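Local coordinates for putative secreted protein (PDB 2QF9) that is of unknown function, a putative secreted DUF305 protein that forms a four-helix bundle and pairs into a dimer, its family being placed among the ferritin-like folds, at residues V24-I29 against Q118-H123; R31-D36 against T106-Q111; A112-L117 against D163-R168; G126-A131 against S153-I158. All blocks are in the same frame, centred on the assembly; numbering follows the deposited sequence. Where two conformers were deposited one is given.

Contact 1 of 4, residues V24-I29 against Q118-H123; sequences VEMSYI and QLMTEH. With EDO (1,2-ethanediol), chain C.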
loop_
_atom_site.group_PDB
_atom_site.type_symbol
_atom_site.label_atom_id
_atom_site.label_comp_id
_atom_site.label_asym_id
_atom_site.label_seq_id
_atom_site.Cartn_x
_atom_site.Cartn_y
_atom_site.Cartn_z
ATOM N N VAL A 24 -1.884 7.673 -3.675
ATOM C CA VAL A 24 -0.817 6.706 -3.913
ATOM C C VAL A 24 -0.241 6.870 -5.339
ATOM O O VAL A 24 0.978 6.962 -5.517
ATOM C CB VAL A 24 -1.310 5.248 -3.638
ATOM C CG1 VAL A 24 -0.206 4.237 -3.998
ATOM C CG2 VAL A 24 -1.757 5.124 -2.157
ATOM N N GLU A 25 -1.117 6.910 -6.342
ATOM C CA GLU A 25 -0.714 7.092 -7.741
ATOM C C GLU A 25 0.073 8.400 -7.937
ATOM O O GLU A 25 1.129 8.403 -8.586
ATOM C CB GLU A 25 -1.952 7.034 -8.657
ATOM C CG GLU A 25 -1.695 7.347 -10.128
ATOM C CD GLU A 25 -0.792 6.331 -10.856
ATOM O OE1 GLU A 25 -0.289 5.370 -10.223
ATOM O OE2 GLU A 25 -0.584 6.518 -12.082
HETATM N N MSE A 26 -0.438 9.508 -7.390
HETATM C CA MSE A 26 0.290 10.772 -7.451
HETATM C C MSE A 26 1.698 10.660 -6.874
HETATM O O MSE A 26 2.650 11.231 -7.413
HETATM C CB MSE A 26 -0.462 11.849 -6.695
HETATM C CG MSE A 26 -1.363 12.651 -7.551
HETATM SE SE MSE A 26 -1.608 14.332 -6.629
HETATM C CE MSE A 26 -2.427 13.673 -5.008
ATOM N N SER A 27 1.825 9.930 -5.768
ATOM C CA SER A 27 3.115 9.701 -5.102
ATOM C C SER A 27 4.095 8.903 -5.954
ATOM O O SER A 27 5.285 9.253 -6.029
ATOM C CB SER A 27 2.896 9.065 -3.716
ATOM O OG SER A 27 2.125 9.978 -2.921
ATOM N N TYR A 28 3.597 7.856 -6.624
ATOM C CA TYR A 28 4.414 7.105 -7.572
ATOM C C TYR A 28 4.904 8.001 -8.708
ATOM O O TYR A 28 6.063 7.917 -9.103
ATOM C CB TYR A 28 3.640 5.914 -8.159
ATOM C CG TYR A 28 3.849 4.669 -7.334
ATOM C CD1 TYR A 28 2.941 4.309 -6.321
ATOM C CD2 TYR A 28 4.995 3.882 -7.518
ATOM C CE1 TYR A 28 3.159 3.161 -5.539
ATOM C CE2 TYR A 28 5.215 2.713 -6.728
ATOM C CZ TYR A 28 4.305 2.385 -5.742
ATOM O OH TYR A 28 4.514 1.258 -4.972
ATOM N N ILE A 29 4.020 8.860 -9.214
ATOM C CA ILE A 29 4.362 9.716 -10.345
ATOM C C ILE A 29 5.445 10.735 -9.955
ATOM O O ILE A 29 6.487 10.831 -10.633
ATOM C CB ILE A 29 3.114 10.436 -10.943
ATOM C CG1 ILE A 29 2.116 9.419 -11.539
ATOM C CG2 ILE A 29 3.552 11.431 -12.027
ATOM C CD1 ILE A 29 0.736 10.047 -11.805
ATOM N N GLN A 118 0.887 21.142 -4.721
ATOM C CA GLN A 118 -0.381 21.862 -4.924
ATOM C C GLN A 118 -1.557 20.890 -5.043
ATOM O O GLN A 118 -2.588 21.067 -4.372
ATOM C CB GLN A 118 -0.284 22.733 -6.163
ATOM C CG GLN A 118 0.605 23.962 -5.941
ATOM C CD GLN A 118 0.919 24.686 -7.247
ATOM O OE1 GLN A 118 0.890 24.094 -8.318
ATOM N NE2 GLN A 118 1.230 25.977 -7.150
ATOM N N LEU A 119 -1.388 19.867 -5.884
ATOM C CA LEU A 119 -2.428 18.844 -6.035
ATOM C C LEU A 119 -2.710 18.113 -4.724
ATOM O O LEU A 119 -3.867 17.875 -4.375
ATOM C CB LEU A 119 -2.056 17.822 -7.094
ATOM C CG LEU A 119 -2.023 18.267 -8.556
ATOM C CD1 LEU A 119 -1.524 17.116 -9.434
ATOM C CD2 LEU A 119 -3.402 18.785 -9.050
HETATM N N MSE A 120 -1.662 17.767 -3.983
HETATM C CA MSE A 120 -1.848 16.989 -2.764
HETATM C C MSE A 120 -2.467 17.865 -1.657
HETATM O O MSE A 120 -3.235 17.377 -0.828
HETATM C CB MSE A 120 -0.527 16.354 -2.322
HETATM C CG MSE A 120 -0.677 15.356 -1.190
HETATM SE SE MSE A 120 -1.768 13.777 -1.643
HETATM C CE MSE A 120 -0.393 12.745 -2.567
ATOM N N THR A 121 -2.141 19.156 -1.652
ATOM C CA THR A 121 -2.766 20.064 -0.695
ATOM C C THR A 121 -4.297 20.056 -0.893
ATOM O O THR A 121 -5.081 19.862 0.067
ATOM C CB THR A 121 -2.155 21.500 -0.765
ATOM O OG1 THR A 121 -0.810 21.457 -0.274
ATOM C CG2 THR A 121 -2.963 22.491 0.076
ATOM N N GLU A 122 -4.718 20.205 -2.144
ATOM C CA GLU A 122 -6.138 20.168 -2.469
ATOM C C GLU A 122 -6.750 18.799 -2.139
ATOM O O GLU A 122 -7.866 18.706 -1.610
ATOM C CB GLU A 122 -6.333 20.525 -3.935
ATOM C CG GLU A 122 -7.775 20.540 -4.403
ATOM C CD GLU A 122 -8.665 21.542 -3.677
ATOM O OE1 GLU A 122 -8.183 22.367 -2.854
ATOM O OE2 GLU A 122 -9.878 21.493 -3.942
ATOM N N HIS A 123 -5.997 17.754 -2.454
ATOM C CA HIS A 123 -6.416 16.380 -2.210
ATOM C C HIS A 123 -6.653 16.149 -0.710
ATOM O O HIS A 123 -7.693 15.619 -0.323
ATOM C CB HIS A 123 -5.360 15.429 -2.749
ATOM C CG HIS A 123 -5.887 14.076 -3.103
ATOM N ND1 HIS A 123 -5.823 12.999 -2.247
ATOM C CD2 HIS A 123 -6.476 13.623 -4.230
ATOM C CE1 HIS A 123 -6.345 11.938 -2.835
ATOM N NE2 HIS A 123 -6.755 12.293 -4.037
HETATM C C1 EDO C . 2.770 0.387 -1.943
HETATM O O1 EDO C . 2.614 0.837 -3.280
HETATM C C2 EDO C . 2.402 1.537 -1.014
HETATM O O2 EDO C . 3.566 2.298 -0.741
#

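Contact 2 of 4, residues R31-D36 against T106-Q111; sequences RDRTDD and TLDGKQ. With EDO (1,2-ethanediol), chain D.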
loop_
_atom_site.group_PDB
_atom_site.type_symbol
_atom_site.label_atom_id
_atom_site.label_comp_id
_atom_site.label_asym_id
_atom_site.label_seq_id
_atom_site.Cartn_x
_atom_site.Cartn_y
_atom_site.Cartn_z
ATOM N N ARG A 31 7.630 10.703 -7.609
ATOM C CA ARG A 31 8.913 10.123 -7.241
ATOM C C ARG A 31 9.756 9.808 -8.476
ATOM O O ARG A 31 10.994 9.793 -8.404
ATOM C CB ARG A 31 8.744 8.913 -6.317
ATOM C CG ARG A 31 8.386 9.320 -4.878
ATOM C CD ARG A 31 8.057 8.082 -4.020
ATOM N NE ARG A 31 9.069 7.026 -4.137
ATOM C CZ ARG A 31 10.191 6.962 -3.424
ATOM N NH1 ARG A 31 10.485 7.909 -2.542
ATOM N NH2 ARG A 31 11.036 5.956 -3.607
ATOM N N ASP A 32 9.092 9.631 -9.616
ATOM C CA ASP A 32 9.783 9.368 -10.871
ATOM C C ASP A 32 10.171 10.653 -11.632
ATOM O O ASP A 32 10.887 10.591 -12.640
ATOM C CB ASP A 32 8.952 8.440 -11.768
ATOM C CG ASP A 32 9.143 6.958 -11.432
ATOM O OD1 ASP A 32 9.858 6.613 -10.470
ATOM O OD2 ASP A 32 8.559 6.134 -12.147
ATOM N N ARG A 33 9.722 11.804 -11.134
ATOM C CA ARG A 33 9.891 13.078 -11.859
ATOM C C ARG A 33 10.907 14.028 -11.220
ATOM O O ARG A 33 11.258 15.069 -11.810
ATOM C CB ARG A 33 8.550 13.829 -11.984
ATOM C CG ARG A 33 7.399 13.121 -12.710
ATOM C CD ARG A 33 7.809 12.479 -14.024
ATOM N NE ARG A 33 8.296 13.442 -15.008
ATOM C CZ ARG A 33 8.730 13.126 -16.226
ATOM N NH1 ARG A 33 8.725 11.862 -16.640
ATOM N NH2 ARG A 33 9.153 14.078 -17.049
ATOM N N THR A 34 11.337 13.700 -10.013
ATOM C CA THR A 34 12.299 14.515 -9.297
ATOM C C THR A 34 13.294 13.689 -8.489
ATOM O O THR A 34 12.989 12.556 -8.097
ATOM C CB THR A 34 11.599 15.570 -8.396
ATOM O OG1 THR A 34 12.592 16.421 -7.809
ATOM C CG2 THR A 34 10.746 14.879 -7.281
ATOM N N ASP A 35 14.469 14.278 -8.243
ATOM C CA ASP A 35 15.454 13.689 -7.334
ATOM C C ASP A 35 15.358 14.268 -5.926
ATOM O O ASP A 35 16.109 13.873 -5.039
ATOM C CB ASP A 35 16.887 13.869 -7.872
ATOM C CG ASP A 35 17.175 13.002 -9.081
ATOM O OD1 ASP A 35 16.653 11.867 -9.160
ATOM O OD2 ASP A 35 17.941 13.468 -9.959
ATOM N N ASP A 36 14.430 15.201 -5.713
ATOM C CA ASP A 36 14.370 15.923 -4.445
ATOM C C ASP A 36 14.050 15.013 -3.257
ATOM O O ASP A 36 12.998 14.379 -3.232
ATOM C CB ASP A 36 13.348 17.041 -4.497
ATOM C CG ASP A 36 13.342 17.851 -3.236
ATOM O OD1 ASP A 36 14.338 18.584 -2.999
ATOM O OD2 ASP A 36 12.370 17.739 -2.456
ATOM N N THR A 106 4.206 15.021 -16.825
ATOM C CA THR A 106 5.019 15.730 -17.845
ATOM C C THR A 106 6.067 16.676 -17.240
ATOM O O THR A 106 6.968 17.148 -17.946
ATOM C CB THR A 106 4.155 16.577 -18.820
ATOM O OG1 THR A 106 3.620 17.707 -18.121
ATOM C CG2 THR A 106 3.019 15.741 -19.464
ATOM N N LEU A 107 5.928 16.985 -15.948
ATOM C CA LEU A 107 6.824 17.932 -15.272
ATOM C C LEU A 107 8.078 17.273 -14.711
ATOM O O LEU A 107 8.112 16.051 -14.526
ATOM C CB LEU A 107 6.075 18.654 -14.149
ATOM C CG LEU A 107 4.844 19.436 -14.624
ATOM C CD1 LEU A 107 4.107 20.040 -13.432
ATOM C CD2 LEU A 107 5.242 20.512 -15.614
ATOM N N ASP A 108 9.084 18.105 -14.415
ATOM C CA ASP A 108 10.393 17.659 -13.933
ATOM C C ASP A 108 10.849 18.485 -12.739
ATOM O O ASP A 108 10.481 19.664 -12.622
ATOM C CB ASP A 108 11.444 17.790 -15.053
ATOM C CG ASP A 108 11.263 16.744 -16.140
ATOM O OD1 ASP A 108 10.850 17.110 -17.254
ATOM O OD2 ASP A 108 11.506 15.547 -15.866
ATOM N N GLY A 109 11.665 17.875 -11.874
ATOM C CA GLY A 109 12.352 18.597 -10.806
ATOM C C GLY A 109 11.437 19.498 -10.015
ATOM O O GLY A 109 10.339 19.082 -9.627
ATOM N N LYS A 110 11.856 20.747 -9.823
ATOM C CA LYS A 110 11.120 21.632 -8.929
ATOM C C LYS A 110 9.679 21.873 -9.397
ATOM O O LYS A 110 8.768 21.981 -8.574
ATOM C CB LYS A 110 11.843 22.971 -8.734
ATOM C CG LYS A 110 11.273 23.731 -7.541
ATOM C CD LYS A 110 12.173 24.849 -7.049
ATOM C CE LYS A 110 11.877 26.157 -7.747
ATOM N NZ LYS A 110 12.861 27.201 -7.245
ATOM N N GLN A 111 9.476 21.970 -10.708
ATOM C CA GLN A 111 8.129 22.199 -11.230
ATOM C C GLN A 111 7.199 21.023 -10.882
ATOM O O GLN A 111 6.041 21.234 -10.498
ATOM C CB GLN A 111 8.145 22.435 -12.739
ATOM C CG GLN A 111 8.696 23.778 -13.180
ATOM C CD GLN A 111 8.444 24.041 -14.660
ATOM O OE1 GLN A 111 7.890 23.197 -15.372
ATOM N NE2 GLN A 111 8.843 25.224 -15.130
HETATM C C1 EDO D . 17.404 17.894 -1.363
HETATM O O1 EDO D . 17.368 16.601 -2.020
HETATM C C2 EDO D . 16.481 17.978 -0.144
HETATM O O2 EDO D . 15.135 17.634 -0.519
#

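Contact 3 of 4, residues A112-L117 against D163-R168; sequences AEVYYL and DLLAER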
loop_
_atom_site.group_PDB
_atom_site.type_symbol
_atom_site.label_atom_id
_atom_site.label_comp_id
_atom_site.label_asym_id
_atom_site.label_seq_id
_atom_site.Cartn_x
_atom_site.Cartn_y
_atom_site.Cartn_z
ATOM N N ALA A 112 7.717 19.798 -11.005
ATOM C CA ALA A 112 6.956 18.605 -10.585
ATOM C C ALA A 112 6.698 18.601 -9.078
ATOM O O ALA A 112 5.592 18.256 -8.630
ATOM C CB ALA A 112 7.675 17.322 -11.027
ATOM N N GLU A 113 7.708 18.974 -8.293
ATOM C CA GLU A 113 7.547 19.055 -6.834
ATOM C C GLU A 113 6.415 20.022 -6.469
ATOM O O GLU A 113 5.501 19.684 -5.697
ATOM C CB GLU A 113 8.853 19.530 -6.177
ATOM C CG GLU A 113 10.002 18.541 -6.311
ATOM C CD GLU A 113 11.357 19.225 -6.180
ATOM O OE1 GLU A 113 11.474 20.099 -5.308
ATOM O OE2 GLU A 113 12.275 18.881 -6.947
ATOM N N VAL A 114 6.467 21.222 -7.046
ATOM C CA VAL A 114 5.463 22.249 -6.744
ATOM C C VAL A 114 4.072 21.759 -7.134
ATOM O O VAL A 114 3.112 21.881 -6.363
ATOM C CB VAL A 114 5.830 23.566 -7.471
ATOM C CG1 VAL A 114 4.647 24.548 -7.503
ATOM C CG2 VAL A 114 7.065 24.198 -6.773
ATOM N N TYR A 115 3.968 21.201 -8.324
ATOM C CA TYR A 115 2.654 20.788 -8.841
ATOM C C TYR A 115 2.070 19.663 -7.987
ATOM O O TYR A 115 0.888 19.686 -7.664
ATOM C CB TYR A 115 2.743 20.379 -10.305
ATOM C CG TYR A 115 1.382 20.399 -10.984
ATOM C CD1 TYR A 115 0.690 21.608 -11.142
ATOM C CD2 TYR A 115 0.796 19.237 -11.464
ATOM C CE1 TYR A 115 -0.560 21.643 -11.761
ATOM C CE2 TYR A 115 -0.448 19.258 -12.075
ATOM C CZ TYR A 115 -1.123 20.464 -12.226
ATOM O OH TYR A 115 -2.368 20.517 -12.828
ATOM N N TYR A 116 2.923 18.722 -7.583
ATOM C CA TYR A 116 2.541 17.637 -6.670
ATOM C C TYR A 116 2.051 18.196 -5.332
ATOM O O TYR A 116 1.001 17.795 -4.822
ATOM C CB TYR A 116 3.751 16.723 -6.444
ATOM C CG TYR A 116 3.546 15.693 -5.372
ATOM C CD1 TYR A 116 2.771 14.541 -5.611
ATOM C CD2 TYR A 116 4.106 15.872 -4.089
ATOM C CE1 TYR A 116 2.582 13.585 -4.617
ATOM C CE2 TYR A 116 3.918 14.928 -3.086
ATOM C CZ TYR A 116 3.151 13.788 -3.345
ATOM O OH TYR A 116 2.978 12.848 -2.371
ATOM N N LEU A 117 2.828 19.109 -4.758
ATOM C CA LEU A 117 2.456 19.735 -3.498
ATOM C C LEU A 117 1.128 20.490 -3.589
ATOM O O LEU A 117 0.341 20.468 -2.659
ATOM C CB LEU A 117 3.580 20.637 -2.990
ATOM C CG LEU A 117 4.850 19.883 -2.569
ATOM C CD1 LEU A 117 6.002 20.871 -2.504
ATOM C CD2 LEU A 117 4.669 19.129 -1.235
ATOM N N ASP A 163 4.947 24.945 3.840
ATOM C CA ASP A 163 6.371 25.301 3.999
ATOM C C ASP A 163 7.208 24.802 2.818
ATOM O O ASP A 163 8.031 25.551 2.301
ATOM C CB ASP A 163 6.927 24.719 5.302
ATOM C CG ASP A 163 6.505 25.509 6.535
ATOM O OD1 ASP A 163 5.998 26.641 6.395
ATOM O OD2 ASP A 163 6.706 24.982 7.651
ATOM N N LEU A 164 7.000 23.549 2.386
ATOM C CA LEU A 164 7.750 23.020 1.221
ATOM C C LEU A 164 7.480 23.874 -0.039
ATOM O O LEU A 164 8.405 24.175 -0.811
ATOM C CB LEU A 164 7.421 21.527 0.975
ATOM C CG LEU A 164 7.904 20.574 2.086
ATOM C CD1 LEU A 164 7.417 19.169 1.803
ATOM C CD2 LEU A 164 9.454 20.556 2.271
ATOM N N LEU A 165 6.222 24.290 -0.226
ATOM C CA LEU A 165 5.859 25.168 -1.345
ATOM C C LEU A 165 6.598 26.510 -1.280
ATOM O O LEU A 165 7.242 26.932 -2.262
ATOM C CB LEU A 165 4.339 25.391 -1.414
ATOM C CG LEU A 165 3.545 24.241 -2.058
ATOM C CD1 LEU A 165 2.088 24.320 -1.598
ATOM C CD2 LEU A 165 3.659 24.214 -3.612
ATOM N N ALA A 166 6.489 27.189 -0.134
ATOM C CA ALA A 166 7.176 28.488 0.033
ATOM C C ALA A 166 8.690 28.364 -0.234
ATOM O O ALA A 166 9.296 29.190 -0.944
ATOM C CB ALA A 166 6.919 29.044 1.398
ATOM N N GLU A 167 9.290 27.311 0.304
ATOM C CA GLU A 167 10.729 27.084 0.123
ATOM C C GLU A 167 11.109 26.848 -1.342
ATOM O O GLU A 167 12.260 27.085 -1.741
ATOM C CB GLU A 167 11.211 25.953 1.045
ATOM C CG GLU A 167 11.331 26.456 2.491
ATOM C CD GLU A 167 11.546 25.375 3.544
ATOM O OE1 GLU A 167 11.550 24.162 3.238
ATOM O OE2 GLU A 167 11.721 25.774 4.717
ATOM N N ARG A 168 10.126 26.419 -2.142
ATOM C CA ARG A 168 10.302 26.213 -3.577
ATOM C C ARG A 168 9.794 27.409 -4.413
ATOM O O ARG A 168 9.666 27.315 -5.624
ATOM C CB ARG A 168 9.670 24.879 -4.015
ATOM C CG ARG A 168 10.538 23.673 -3.656
ATOM C CD ARG A 168 9.737 22.367 -3.441
ATOM N NE ARG A 168 10.611 21.340 -2.872
ATOM C CZ ARG A 168 11.018 21.286 -1.601
ATOM N NH1 ARG A 168 10.651 22.200 -0.711
ATOM N NH2 ARG A 168 11.848 20.320 -1.217
#

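Contact 4 of 4, residues G126-A131 against S153-I158; sequences GGVHMA and SQESEI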
loop_
_atom_site.group_PDB
_atom_site.type_symbol
_atom_site.label_atom_id
_atom_site.label_comp_id
_atom_site.label_asym_id
_atom_site.label_seq_id
_atom_site.Cartn_x
_atom_site.Cartn_y
_atom_site.Cartn_z
ATOM N N GLY A 126 -9.853 17.957 0.588
ATOM C CA GLY A 126 -11.048 17.163 0.266
ATOM C C GLY A 126 -11.166 15.974 1.219
ATOM O O GLY A 126 -12.252 15.660 1.714
ATOM N N GLY A 127 -10.034 15.320 1.455
ATOM C CA GLY A 127 -9.924 14.167 2.367
ATOM C C GLY A 127 -10.369 14.486 3.784
ATOM O O GLY A 127 -11.105 13.702 4.411
ATOM N N VAL A 128 -9.935 15.638 4.286
ATOM C CA VAL A 128 -10.295 16.094 5.634
ATOM C C VAL A 128 -11.823 16.288 5.725
ATOM O O VAL A 128 -12.455 15.843 6.695
ATOM C CB VAL A 128 -9.530 17.395 6.017
ATOM C CG1 VAL A 128 -10.175 18.098 7.211
ATOM C CG2 VAL A 128 -8.057 17.091 6.309
ATOM N N HIS A 129 -12.395 16.925 4.703
ATOM C CA HIS A 129 -13.840 17.105 4.600
ATOM C C HIS A 129 -14.594 15.764 4.699
ATOM O O HIS A 129 -15.537 15.620 5.477
ATOM C CB HIS A 129 -14.175 17.817 3.298
ATOM C CG HIS A 129 -15.638 18.018 3.086
ATOM N ND1 HIS A 129 -16.368 18.949 3.793
ATOM C CD2 HIS A 129 -16.512 17.401 2.260
ATOM C CE1 HIS A 129 -17.630 18.902 3.402
ATOM N NE2 HIS A 129 -17.744 17.971 2.472
HETATM N N MSE A 130 -14.142 14.784 3.924
HETATM C CA MSE A 130 -14.732 13.451 3.934
HETATM C C MSE A 130 -14.531 12.725 5.265
HETATM O O MSE A 130 -15.469 12.089 5.776
HETATM C CB MSE A 130 -14.148 12.616 2.794
HETATM C CG MSE A 130 -14.426 13.172 1.429
HETATM SE SE MSE A 130 -13.263 12.333 0.083
HETATM C CE MSE A 130 -13.871 10.473 0.207
ATOM N N ALA A 131 -13.324 12.812 5.825
ATOM C CA ALA A 131 -13.021 12.154 7.105
ATOM C C ALA A 131 -13.893 12.738 8.233
ATOM O O ALA A 131 -14.425 12.000 9.088
ATOM C CB ALA A 131 -11.570 12.305 7.443
ATOM N N SER A 153 -3.643 13.901 10.614
ATOM C CA SER A 153 -2.481 13.651 9.769
ATOM C C SER A 153 -2.513 14.500 8.493
ATOM O O SER A 153 -1.472 15.046 8.084
ATOM C CB SER A 153 -2.313 12.150 9.442
ATOM O OG SER A 153 -3.399 11.677 8.661
ATOM N N GLN A 154 -3.684 14.621 7.876
ATOM C CA GLN A 154 -3.798 15.408 6.652
ATOM C C GLN A 154 -3.634 16.899 6.928
ATOM O O GLN A 154 -2.994 17.605 6.148
ATOM C CB GLN A 154 -5.122 15.146 5.958
ATOM C CG GLN A 154 -5.257 13.741 5.415
ATOM C CD GLN A 154 -6.615 13.527 4.792
ATOM O OE1 GLN A 154 -6.750 13.547 3.582
ATOM N NE2 GLN A 154 -7.639 13.359 5.628
ATOM N N GLU A 155 -4.202 17.373 8.039
ATOM C CA GLU A 155 -4.027 18.789 8.426
ATOM C C GLU A 155 -2.552 19.118 8.737
ATOM O O GLU A 155 -2.044 20.135 8.277
ATOM C CB GLU A 155 -4.968 19.173 9.566
ATOM C CG GLU A 155 -6.393 19.362 9.117
ATOM C CD GLU A 155 -7.333 19.783 10.244
ATOM O OE1 GLU A 155 -6.987 19.628 11.443
ATOM O OE2 GLU A 155 -8.436 20.248 9.904
ATOM N N SER A 156 -1.855 18.211 9.436
ATOM C CA SER A 156 -0.418 18.346 9.695
ATOM C C SER A 156 0.368 18.373 8.380
ATOM O O SER A 156 1.248 19.207 8.199
ATOM C CB SER A 156 0.095 17.216 10.599
ATOM O OG SER A 156 1.514 17.256 10.737
ATOM N N GLU A 157 0.018 17.485 7.453
ATOM C CA GLU A 157 0.718 17.436 6.159
ATOM C C GLU A 157 0.443 18.674 5.294
ATOM O O GLU A 157 1.341 19.131 4.576
ATOM C CB GLU A 157 0.411 16.130 5.417
ATOM C CG GLU A 157 1.254 14.986 5.990
ATOM C CD GLU A 157 0.938 13.623 5.400
ATOM O OE1 GLU A 157 0.077 13.520 4.503
ATOM O OE2 GLU A 157 1.560 12.640 5.870
ATOM N N ILE A 158 -0.766 19.233 5.379
ATOM C CA ILE A 158 -1.052 20.492 4.653
ATOM C C ILE A 158 -0.104 21.607 5.145
ATOM O O ILE A 158 0.485 22.334 4.338
ATOM C CB ILE A 158 -2.530 20.923 4.805
ATOM C CG1 ILE A 158 -3.443 19.971 4.007
ATOM C CG2 ILE A 158 -2.744 22.394 4.310
ATOM C CD1 ILE A 158 -4.947 20.039 4.423
#

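Contact 1 of 4, residues V24-I29 against Q118-H123
Met26 reaches across to Met120 and His123 because its chain, nearly straight through chi2, turns at chi3 (-61°) and swings CE round. Met120 sends CG anti to its own backbone N (chi1 -171°) and then bends twice, which folds its SE and CE back toward Met26. Both residues are selenomethionines with a second conformer, and the very short approach of their CE atoms is doubtful. Before the bend, Met26 SE lies 3.5 Å from Leu119 CB, with Leu119 CD1 next nearest. Beyond it, Met26 CE sits over one face of the His123 imidazole, 4.2 Å from the ring centroid and shifted toward the rim, a CH-pi contact. Another ring, that of His19, meets His123 with the two planes modestly inclined. No hydrogen bond crosses between the segments; Ser27 OG instead bonds to Ala23 O, one turn back, and to Tyr116 OH. Tyr28 faces the second subunit, where Tyr44 meets its ring edge-to-face, and its OH is hydrogen-bonded to O1 of a bound ethanediol, 2.6 Å from Tyr28 OH. With an alanine here, Tyr44 of the second subunit would probably lose its edge-to-face partner and the diol one of its hydrogen bonds. The two helices run antiparallel at 167°, their axes 11.1 Å apart, as neighbouring members of an antiparallel four-helix bundle, consistent with the ferritin-like fold.

Contact 2 of 4, residues R31-D36 against T106-Q111
The carbonyl oxygen of Leu107 takes two N-H groups from the Arg33 guanidinium. Arg33 NE gives the strong bond, 2.7 Å to Leu107 O and almost straight at 170°, with the oxygen close to the guanidinium plane. Arg33 NH2 adds a weak one, 3.4 Å to Leu107 O. The chain bends at chi2, which places CD, and at chi3 (-62°), which turns NE onto the oxygen; Arg33 CB, CG and CD all lie within 3.6 Å of Leu107 O. With its NH2, Arg33 also makes a salt bridge to Asp108, 3.0 Å to OD2 in one of the two Asp108 conformers. The guanidinium and carboxylate planes stand 41° apart, so the two groups meet obliquely and not as a flat pair.

One residue on, the backbones join directly: Gly109 N donates to Arg33 O at 2.8 Å. The backbone of Gly109 turns through a positive phi, a conformation that glycine adopts most readily, and Thr34 OG1 comes up against it, 3.7 Å from Gly109 CA. Two partners hold that hydroxyl: Asp36 N from its own loop, which donates to Thr34 OG1 at 3.0 Å and closes an ST turn, and Glu113 OE2 from helix 109-137, hydrogen-bonded to the same oxygen.

Asp36 is the N-cap of helix 37-63, its OD2 receiving Val39 N and also meeting Arg168 in a salt bridge, while OD1 accepts from an ethanediol. This joins the connection between helices 8-31 and 37-63 to the start of helix 109-137, with an ST turn leading into a helix N-cap.

Contact 3 of 4, residues A112-L117 against D163-R168
Leu117 packs against both Leu164 and Leu165 at the apolar centre of this helix pair. Its CB lies 3.6 Å from Leu165 CD2. Leu117 CG stands anti to its carbonyl carbon (chi1 -67°), and from there CD1 reaches Leu164 CB at 3.8 Å, the two side chains of Leu117 and Leu164 crossing at about a right angle. One turn earlier, Val114 splits its branches: CG1 meets Leu165 CD2 at 4.0 Å and CG2 lies 3.9 Å from Arg168 CB. Val114 and Arg168 slide past each other in opposite directions, and the extended aliphatic part of the arginine carries the packing outward to the polar edge. There Arg168 NE donates to Glu113 OE1 at 2.9 Å, with the oxygen near the guanidinium plane although the carboxylate is turned 71° from it. Arg168 NH1 turns back to its own helix and donates to Leu164 O at 3.0 Å, which ties the side chain to the end of helix 141-167. NH2 makes salt bridges to Asp36 and Glu38, and Glu113 OE2 is hydrogen-bonded to Thr34. An alanine in place of Arg168 would probably leave Glu113, Asp36 and Glu38 without the cation they share. The chemistry thus runs from leucine packing to one arginine serving three acids, an arrangement likely to favour the ionised form of the buried Glu113.

Contact 4 of 4, residues G126-A131 against S153-I158
Gln154, in one of its two conformers, crosses to helix 109-137 at Val128 and Gly127. Its CB touches Val128 CG2 at 3.5 Å, the two side chains sliding past each other in opposite directions. From there the chain is extended through chi2 (177°), which carries CD across to the backbone where Gly127 joins Val128. At the tip, OE1 rests 3.5 Å from Gly127 CA, while NE2 lies beside the peptide, 3.5 Å from Val128 N. Neither amide atom is hydrogen-bonded across the contact; NE2 bonds to Met150 O, one turn back on its own helix. Glycine leaves room for this, since in this conformer a CB on Gly127 would probably come too close to OE1.

The two helices form a helical hairpin, antiparallel at 159° with axes 9.7 Å apart, and a disulfide between Cys134 and Cys138 lies at the end of helix 109-137, where the hairpin turns. In the bundle these are the last two of the four long helices.

Val128 is clasped from a second direction by Glu155, whose side chain crosses it at about a right angle. Glu155 CG comes within 4.0 Å of Val128 CG2, and OE2 lies 3.9 Å from Val128 CG1. Further round the first helix, Met130 packs on Asp15, Met16 and His19 of helix 8-31.

From the N terminus, helix 8-31 supplies the first segment of contact 1, and the chain then turns through 31-36, the first half of contact 2. Helix 37-63, the long connection and helix 98-106 follow before 106-111 closes contact 2, which lies within the larger loop that contact 1 closes at 118-123. Contact 3 opens at 112-117, before that closure, and so crosses contact 1. Contact 4 is contained in the loop of contact 3, and both pair helix 109-137 with helix 141-167, their centres about 18 Å apart. Helix 109-137 takes part in all four, joining the bundle's first helix, the loop after it and the bundle's last helix.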